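Local coordinates for protein AggB (Escherichia coli, PDB 4PHX), which is the minor subunit of aggregative adherence fimbriae type I, an Ig-like protein that probably contributes to bacterial adhesion, at residues S42-V47 and E61-I66. Residues are numbered along the deposited sequence; the frame is centred on the assembly and turned at random.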
loop_
_atom_site.group_PDB
_atom_site.type_symbol
_atom_site.label_atom_id
_atom_site.label_comp_id
_atom_site.label_asym_id
_atom_site.label_seq_id
_atom_site.Cartn_x
_atom_site.Cartn_y
_atom_site.Cartn_z
ATOM N N SER B 42 4.012 -27.915 12.401
ATOM C CA SER B 42 2.864 -27.321 13.089
ATOM C C SER B 42 2.084 -26.335 12.217
ATOM O O SER B 42 2.644 -25.338 11.735
ATOM C CB SER B 42 3.346 -26.593 14.341
ATOM O OG SER B 42 4.357 -27.347 14.984
ATOM N N GLN B 43 0.790 -26.605 12.030
ATOM C CA GLN B 43 -0.069 -25.681 11.289
ATOM C C GLN B 43 -0.119 -24.371 12.057
ATOM O O GLN B 43 0.334 -24.308 13.191
ATOM C CB GLN B 43 -1.490 -26.237 11.072
ATOM C CG GLN B 43 -2.314 -25.422 10.050
ATOM C CD GLN B 43 -3.807 -25.732 10.052
ATOM O OE1 GLN B 43 -4.228 -26.842 9.712
ATOM N NE2 GLN B 43 -4.616 -24.739 10.416
ATOM N N ASN B 44 -0.643 -23.329 11.425
ATOM C CA ASN B 44 -0.742 -22.020 12.045
ATOM C C ASN B 44 -1.759 -21.156 11.327
ATOM O O ASN B 44 -1.401 -20.259 10.571
ATOM C CB ASN B 44 0.612 -21.309 12.062
ATOM C CG ASN B 44 0.557 -19.962 12.805
ATOM O OD1 ASN B 44 0.537 -18.887 12.182
ATOM N ND2 ASN B 44 0.508 -20.023 14.143
ATOM N N GLY B 45 -3.032 -21.429 11.562
ATOM C CA GLY B 45 -4.081 -20.628 10.969
ATOM C C GLY B 45 -4.745 -21.396 9.849
ATOM O O GLY B 45 -5.219 -22.515 10.047
ATOM N N LYS B 46 -4.779 -20.778 8.672
ATOM C CA LYS B 46 -5.292 -21.415 7.474
ATOM C C LYS B 46 -4.426 -22.606 7.103
ATOM O O LYS B 46 -3.199 -22.519 7.123
ATOM C CB LYS B 46 -5.264 -20.437 6.306
ATOM C CG LYS B 46 -5.842 -19.072 6.595
ATOM C CD LYS B 46 -5.069 -17.990 5.839
ATOM C CE LYS B 46 -4.193 -17.162 6.777
ATOM N NZ LYS B 46 -3.568 -17.988 7.862
ATOM N N VAL B 47 -5.065 -23.722 6.776
ATOM C CA VAL B 47 -4.405 -24.726 5.959
ATOM C C VAL B 47 -4.128 -24.010 4.645
ATOM O O VAL B 47 -5.021 -23.357 4.108
ATOM C CB VAL B 47 -5.322 -25.944 5.717
ATOM C CG1 VAL B 47 -6.773 -25.511 5.569
ATOM C CG2 VAL B 47 -4.871 -26.736 4.490
ATOM N N GLU B 61 11.005 -18.345 15.062
ATOM C CA GLU B 61 9.954 -19.018 14.311
ATOM C C GLU B 61 9.583 -18.342 13.011
ATOM O O GLU B 61 9.012 -17.253 13.017
ATOM C CB GLU B 61 8.699 -19.169 15.166
ATOM C CG GLU B 61 8.856 -20.171 16.271
ATOM C CD GLU B 61 7.564 -20.430 16.991
ATOM O OE1 GLU B 61 6.767 -19.476 17.109
ATOM O OE2 GLU B 61 7.343 -21.580 17.423
ATOM N N LEU B 62 9.883 -19.008 11.899
ATOM C CA LEU B 62 9.370 -18.577 10.612
ATOM C C LEU B 62 7.946 -19.050 10.428
ATOM O O LEU B 62 7.656 -20.227 10.606
ATOM C CB LEU B 62 10.232 -19.106 9.486
ATOM C CG LEU B 62 11.522 -18.317 9.349
ATOM C CD1 LEU B 62 12.374 -18.882 8.218
ATOM C CD2 LEU B 62 11.183 -16.844 9.123
ATOM N N LYS B 63 7.054 -18.125 10.103
ATOM C CA LYS B 63 5.731 -18.482 9.635
ATOM C C LYS B 63 5.871 -18.598 8.134
ATOM O O LYS B 63 6.273 -17.653 7.453
ATOM C CB LYS B 63 4.697 -17.387 9.938
ATOM C CG LYS B 63 4.827 -16.694 11.283
ATOM C CD LYS B 63 3.717 -15.655 11.503
ATOM C CE LYS B 63 2.301 -16.259 11.473
ATOM N NZ LYS B 63 1.960 -17.033 12.713
ATOM N N VAL B 64 5.539 -19.759 7.601
ATOM C CA VAL B 64 5.639 -19.939 6.178
ATOM C C VAL B 64 4.307 -20.415 5.641
ATOM O O VAL B 64 3.433 -20.840 6.405
ATOM C CB VAL B 64 6.741 -20.937 5.841
ATOM C CG1 VAL B 64 8.063 -20.448 6.405
ATOM C CG2 VAL B 64 6.379 -22.343 6.373
ATOM N N LYS B 65 4.142 -20.313 4.327
ATOM C CA LYS B 65 2.957 -20.843 3.667
ATOM C C LYS B 65 3.363 -21.547 2.379
ATOM O O LYS B 65 4.392 -21.240 1.775
ATOM C CB LYS B 65 1.920 -19.742 3.380
ATOM C CG LYS B 65 2.415 -18.620 2.473
ATOM C CD LYS B 65 1.305 -17.602 2.132
ATOM C CE LYS B 65 1.803 -16.501 1.205
ATOM N NZ LYS B 65 0.745 -15.461 0.957
ATOM N N ILE B 66 2.542 -22.498 1.963
ATOM C CA ILE B 66 2.882 -23.301 0.808
ATOM C C ILE B 66 1.802 -23.263 -0.267
ATOM O O ILE B 66 0.615 -23.250 0.013
ATOM C CB ILE B 66 3.182 -24.758 1.218
ATOM C CG1 ILE B 66 3.846 -25.511 0.065
ATOM C CG2 ILE B 66 1.899 -25.447 1.702
ATOM C CD1 ILE B 66 4.344 -26.920 0.429
#
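Asn44 and Lys63 meet through a single polar bond that ties a surface loop to a sheet strand. The ammonium nitrogen NZ of Lys63 donates to OD1 of Asn44, modelled at 2.4 Å, a very short separation whose value is doubtful. CE of Lys63 follows at 3.2 Å from the same oxygen, whereas ND2 of Asn44 stays 3.6 Å from NZ, so the amide presents its oxygen to the lysine. The side chains cross at about a right angle, and the contact is one of side-chain ends: CA of Asn44 and CA of Lys63 remain 7.8 Å apart. With CG opposite the backbone nitrogen (chi1 -176°), Asn44 extends its amide toward the strand. The lysine reaches it by bending, its chain folding at chi3 (60°) and chi4 (75°) so that NZ turns toward the amide. Both side chains rest on Ile51, and the backbone of Ser42 is hydrogen-bonded to that of Ile51, holding this part of the loop beside strand 49-53. The contact bridges across strand 49-53, an edge strand of its sheet within this chain: it joins the loop before it to strand 61-67, whose other neighbour is strand 90-97, on the surface of the Ig-like beta sandwich.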